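Local coordinates for pyridine nucleotide-disulphide oxidoreductase dimerisation region (Escherichia coli BL21, PDB 6KYY), which is an FAD-containing disulfide reductase induced by hypochlorous acid, probably involved in resistance to reactive chlorine species, and binds copper(II) in this crystal, at residues 341-346 and 378-383; 362-367 and 384-389. All blocks are in the same frame, centred on the assembly; numbering follows the deposited sequence.

Interaction 1: residues 341-346 and 378-383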
loop_
_atom_site.group_PDB
_atom_site.type_symbol
_atom_site.label_atom_id
_atom_site.label_comp_id
_atom_site.label_asym_id
_atom_site.label_seq_id
_atom_site.Cartn_x
_atom_site.Cartn_y
_atom_site.Cartn_z
ATOM N N MET B 341 9.116 10.559 0.132
ATOM C CA MET B 341 10.069 10.613 1.232
ATOM C C MET B 341 9.983 9.343 2.064
ATOM O O MET B 341 9.619 8.274 1.564
ATOM C CB MET B 341 9.804 11.805 2.149
ATOM C CG MET B 341 9.977 13.169 1.546
ATOM S SD MET B 341 9.573 14.366 2.825
ATOM C CE MET B 341 7.911 13.851 3.245
ATOM N N THR B 342 10.306 9.475 3.349
ATOM C CA THR B 342 10.078 8.427 4.340
ATOM C C THR B 342 9.660 9.130 5.626
ATOM O O THR B 342 10.509 9.699 6.331
ATOM C CB THR B 342 11.320 7.566 4.560
ATOM O OG1 THR B 342 11.732 6.990 3.313
ATOM C CG2 THR B 342 11.028 6.453 5.555
ATOM N N PRO B 343 8.360 9.133 5.956
ATOM C CA PRO B 343 7.267 8.507 5.206
ATOM C C PRO B 343 6.755 9.373 4.054
ATOM O O PRO B 343 6.830 10.599 4.130
ATOM C CB PRO B 343 6.189 8.324 6.269
ATOM C CG PRO B 343 6.398 9.473 7.195
ATOM C CD PRO B 343 7.874 9.789 7.184
ATOM N N PRO B 344 6.243 8.738 3.002
ATOM C CA PRO B 344 5.811 9.496 1.821
ATOM C C PRO B 344 4.578 10.349 2.088
ATOM O O PRO B 344 3.733 10.029 2.926
ATOM C CB PRO B 344 5.518 8.405 0.782
ATOM C CG PRO B 344 5.385 7.135 1.560
ATOM C CD PRO B 344 6.238 7.284 2.772
ATOM N N LEU B 345 4.486 11.455 1.347
ATOM C CA LEU B 345 3.401 12.425 1.461
ATOM C C LEU B 345 2.507 12.300 0.234
ATOM O O LEU B 345 2.916 12.661 -0.874
ATOM C CB LEU B 345 3.959 13.844 1.588
ATOM C CG LEU B 345 3.007 15.030 1.796
ATOM C CD1 LEU B 345 2.551 15.637 0.470
ATOM C CD2 LEU B 345 1.810 14.642 2.662
ATOM N N SER B 346 1.289 11.807 0.432
ATOM C CA SER B 346 0.318 11.643 -0.639
ATOM C C SER B 346 -0.845 12.606 -0.441
ATOM O O SER B 346 -1.231 12.913 0.691
ATOM C CB SER B 346 -0.194 10.202 -0.697
ATOM O OG SER B 346 0.841 9.322 -1.095
ATOM N N MET B 378 5.567 -1.463 11.439
ATOM C CA MET B 378 6.596 -1.263 10.427
ATOM C C MET B 378 7.741 -0.375 10.907
ATOM O O MET B 378 8.591 0.009 10.095
ATOM C CB MET B 378 5.974 -0.678 9.159
ATOM C CG MET B 378 4.857 -1.528 8.582
ATOM S SD MET B 378 4.562 -1.201 6.836
ATOM C CE MET B 378 3.283 0.045 6.943
ATOM N N ASN B 379 7.780 -0.036 12.198
ATOM C CA ASN B 379 8.855 0.776 12.781
ATOM C C ASN B 379 8.991 2.131 12.084
ATOM O O ASN B 379 10.092 2.562 11.740
ATOM C CB ASN B 379 10.190 0.023 12.764
ATOM C CG ASN B 379 11.220 0.632 13.704
ATOM O OD1 ASN B 379 10.906 1.526 14.489
ATOM N ND2 ASN B 379 12.454 0.148 13.626
ATOM N N ASP B 380 7.856 2.818 11.868
ATOM C CA ASP B 380 7.881 4.172 11.294
ATOM C C ASP B 380 6.552 4.849 11.647
ATOM O O ASP B 380 5.631 4.963 10.834
ATOM C CB ASP B 380 8.123 4.172 9.785
ATOM C CG ASP B 380 8.669 5.505 9.287
ATOM O OD1 ASP B 380 9.108 5.599 8.118
ATOM O OD2 ASP B 380 8.660 6.468 10.079
ATOM N N THR B 381 6.458 5.302 12.895
ATOM C CA THR B 381 5.276 6.000 13.383
ATOM C C THR B 381 5.354 7.504 13.159
ATOM O O THR B 381 4.763 8.272 13.928
ATOM C CB THR B 381 5.059 5.694 14.867
ATOM O OG1 THR B 381 5.798 6.628 15.664
ATOM C CG2 THR B 381 5.519 4.275 15.196
ATOM N N ARG B 382 6.077 7.947 12.134
ATOM C CA ARG B 382 6.164 9.361 11.802
ATOM C C ARG B 382 5.051 9.757 10.836
ATOM O O ARG B 382 4.498 8.928 10.109
ATOM C CB ARG B 382 7.524 9.692 11.185
ATOM C CG ARG B 382 8.626 9.949 12.191
ATOM C CD ARG B 382 9.970 10.045 11.495
ATOM N NE ARG B 382 10.097 9.054 10.430
ATOM C CZ ARG B 382 11.234 8.773 9.801
ATOM N NH1 ARG B 382 12.350 9.411 10.130
ATOM N NH2 ARG B 382 11.256 7.857 8.843
ATOM N N GLY B 383 4.733 11.042 10.833
ATOM C CA GLY B 383 3.751 11.594 9.923
ATOM C C GLY B 383 2.440 11.909 10.620
ATOM O O GLY B 383 2.323 11.880 11.848
#

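Interaction 2: residues 362-367 and 384-389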
loop_
_atom_site.group_PDB
_atom_site.type_symbol
_atom_site.label_atom_id
_atom_site.label_comp_id
_atom_site.label_asym_id
_atom_site.label_seq_id
_atom_site.Cartn_x
_atom_site.Cartn_y
_atom_site.Cartn_z
ATOM N N ILE B 362 -16.703 23.762 6.634
ATOM C CA ILE B 362 -15.785 22.636 6.586
ATOM C C ILE B 362 -15.472 22.155 7.996
ATOM O O ILE B 362 -15.635 22.872 8.988
ATOM C CB ILE B 362 -14.484 22.981 5.833
ATOM C CG1 ILE B 362 -13.732 24.102 6.551
ATOM C CG2 ILE B 362 -14.788 23.365 4.395
ATOM C CD1 ILE B 362 -12.350 24.356 6.001
ATOM N N GLN B 363 -15.013 20.908 8.070
ATOM C CA GLN B 363 -14.548 20.290 9.304
ATOM C C GLN B 363 -13.247 19.570 8.992
ATOM O O GLN B 363 -13.209 18.718 8.099
ATOM C CB GLN B 363 -15.591 19.317 9.861
ATOM C CG GLN B 363 -15.294 18.812 11.260
ATOM C CD GLN B 363 -16.439 18.003 11.833
ATOM O OE1 GLN B 363 -16.325 17.430 12.917
ATOM N NE2 GLN B 363 -17.551 17.951 11.108
ATOM N N VAL B 364 -12.185 19.916 9.712
ATOM C CA VAL B 364 -10.852 19.377 9.462
ATOM C C VAL B 364 -10.517 18.415 10.593
ATOM O O VAL B 364 -10.368 18.829 11.749
ATOM C CB VAL B 364 -9.799 20.487 9.348
ATOM C CG1 VAL B 364 -8.436 19.891 9.034
ATOM C CG2 VAL B 364 -10.205 21.493 8.280
ATOM N N VAL B 365 -10.396 17.133 10.261
ATOM C CA VAL B 365 -10.058 16.095 11.229
ATOM C C VAL B 365 -8.578 15.768 11.103
ATOM O O VAL B 365 -8.015 15.781 10.001
ATOM C CB VAL B 365 -10.927 14.840 11.030
ATOM C CG1 VAL B 365 -12.371 15.148 11.382
ATOM C CG2 VAL B 365 -10.818 14.330 9.601
ATOM N N THR B 366 -7.944 15.479 12.236
ATOM C CA THR B 366 -6.510 15.229 12.298
ATOM C C THR B 366 -6.260 13.968 13.109
ATOM O O THR B 366 -6.805 13.814 14.206
ATOM C CB THR B 366 -5.771 16.416 12.929
ATOM O OG1 THR B 366 -6.387 17.641 12.512
ATOM C CG2 THR B 366 -4.310 16.421 12.512
ATOM N N LEU B 367 -5.440 13.071 12.572
ATOM C CA LEU B 367 -5.071 11.837 13.264
ATOM C C LEU B 367 -3.564 11.646 13.196
ATOM O O LEU B 367 -3.019 11.442 12.091
ATOM C CB LEU B 367 -5.784 10.628 12.666
ATOM C CG LEU B 367 -5.414 9.302 13.338
ATOM C CD1 LEU B 367 -5.732 9.352 14.827
ATOM C CD2 LEU B 367 -6.114 8.129 12.675
ATOM N N VAL B 384 1.434 12.207 9.799
ATOM C CA VAL B 384 0.123 12.613 10.296
ATOM C C VAL B 384 -0.892 12.387 9.186
ATOM O O VAL B 384 -0.544 12.337 8.004
ATOM C CB VAL B 384 0.138 14.092 10.764
ATOM C CG1 VAL B 384 0.171 15.033 9.568
ATOM C CG2 VAL B 384 -1.055 14.390 11.664
ATOM N N LEU B 385 -2.155 12.230 9.569
ATOM C CA LEU B 385 -3.269 12.154 8.636
ATOM C C LEU B 385 -4.201 13.331 8.877
ATOM O O LEU B 385 -4.447 13.714 10.025
ATOM C CB LEU B 385 -4.046 10.843 8.791
ATOM C CG LEU B 385 -3.278 9.534 8.624
ATOM C CD1 LEU B 385 -4.249 8.379 8.440
ATOM C CD2 LEU B 385 -2.322 9.625 7.450
ATOM N N LYS B 386 -4.715 13.905 7.794
ATOM C CA LYS B 386 -5.706 14.963 7.910
ATOM C C LYS B 386 -6.504 15.029 6.618
ATOM O O LYS B 386 -5.955 14.839 5.530
ATOM C CB LYS B 386 -5.060 16.320 8.216
ATOM C CG LYS B 386 -4.276 16.913 7.062
ATOM C CD LYS B 386 -3.856 18.341 7.340
ATOM C CE LYS B 386 -5.048 19.278 7.338
ATOM N NZ LYS B 386 -4.624 20.684 7.576
ATOM N N ALA B 387 -7.803 15.279 6.753
ATOM C CA ALA B 387 -8.684 15.460 5.612
ATOM C C ALA B 387 -9.703 16.535 5.954
ATOM O O ALA B 387 -9.832 16.957 7.107
ATOM C CB ALA B 387 -9.377 14.153 5.216
ATOM N N ILE B 388 -10.429 16.983 4.936
ATOM C CA ILE B 388 -11.362 18.095 5.061
ATOM C C ILE B 388 -12.736 17.613 4.622
ATOM O O ILE B 388 -12.898 17.119 3.499
ATOM C CB ILE B 388 -10.911 19.309 4.235
ATOM C CG1 ILE B 388 -9.474 19.681 4.600
ATOM C CG2 ILE B 388 -11.839 20.491 4.470
ATOM C CD1 ILE B 388 -8.675 20.214 3.443
ATOM N N VAL B 389 -13.718 17.758 5.505
ATOM C CA VAL B 389 -15.094 17.350 5.250
ATOM C C VAL B 389 -15.933 18.603 5.056
ATOM O O VAL B 389 -15.807 19.567 5.821
ATOM C CB VAL B 389 -15.647 16.490 6.399
ATOM C CG1 VAL B 389 -17.096 16.107 6.129
ATOM C CG2 VAL B 389 -14.781 15.255 6.598
#

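Interaction 1: residues 341-346 and 378-383
Pro343 faces Gly383 at a CA-CA distance of 6.6 Å, where the loop leading into strand 345-349 meets the loop ahead of strand 384-390; no hydrogen bond joins the two backbones. The peptide bond before Pro343 is cis, and the proline ring is directed at the 378-383 loop. Its CG touches Arg382 O at 3.5 Å, while CD lies 4.0 Å from Arg382 NE, the two side chains crossing at about a right angle. Thr342 packs beside it. Its carbonyl oxygen sits over one face of the Arg382 guanidinium, 3.2 Å from NH2, but the angle is too poor for a hydrogen bond. Thr342 CG2, anti to the backbone N, reaches Asp380 OD1 at 3.3 Å; OG1 turns to Gln66 instead. Within the 378-383 loop, Arg382 grips Asp380 side-on: NE bonds to OD2 (3.0 Å) and NH2 to OD1 (3.2 Å, 157° at the hydrogen). This two-nitrogen grip holds the guanidinium against the Asp380 carboxylate. Ile215 of helix 206-218 packs on both Pro343 and Arg382. Asn379, with positive phi, is the C-prime residue of the Schellman motif that ends helix 373-377; the arrangement is thus a helix C-terminal Schellman motif followed by a loop that leads into strand 384-390 and packs against the cis-Pro343 loop of the dimerisation domain.

Interaction 2: residues 362-367 and 384-389
Val364 and Ile388 form the apolar centre, a non-hydrogen-bonded pair of two antiparallel strands whose side chains lie side by side and point the same way, Val364 CG2 being 4.2 Å from Ile388 CG1. Ile362 extends this patch: its CB meets Ile388 CG2, which stands anti to the backbone N, at 3.9 Å. The other face of the ribbon carries Val365 beside Ala387 and Leu367 beside Leu385, the last two with their CB atoms 4.3 Å apart.

Between the faces runs the backbone ladder, with the strand directions 162° apart. Three hydrogen-bonded pairs, Gln363 with Val389, Val365 with Ala387 and Leu367 with Leu385, each give two N-H to O bonds. Val389 N to Gln363 O measures 2.8 Å, and Val365 N to Ala387 O in the middle pair is modelled at 3.2 Å. CA-H...O contacts add to the ladder, among them Lys386 CA to Val365 O.

The polar ends of the side chains leave the ribbon. The Lys386 chain bends at chi3 (-70°), bringing CE obliquely across Val364 to 3.8 Å from its CG1, while NZ goes on to salt bridges with Glu352 and Asp207. Thr366 is exposed, its methyl CG2 3.9 Å from Val384 CG2, and Gln363 OE1 accepts a bond from Lys448 N.

Helix 352-358 packs on the face of Val364 and Ile388, with Ala355 on Ile362 and Ile388, and Glu352 and Arg356 on Val364; helix 439-443 covers Val365 and Leu367 through Leu443. Strand 396-402 bonds to the far side of strand 384-390, leaving strand 362-368 outermost in the chain's five-stranded antiparallel sheet.

Overall arrangement
Both contacts belong to the dimerisation domain and reach the same antiparallel sheet, their centres 18 Å apart. Gly383 of interaction 1 runs straight into Val384 of interaction 2, so the loop in one delivers the strand used by the other. Interaction 1 joins loops at the end of the sheet: it buries 191 Å², has no hydrogen bond across it, and combines proline packing with an internal ion pair. Interaction 2 buries 546 Å² at the sheet's edge strand, held by a regular backbone ladder with mainly buried aliphatic residues and an exposed threonine. Met378 and Asn379, beside interaction 1 in the 378-383 segment, touch His63 and Arg77 of the second subunit.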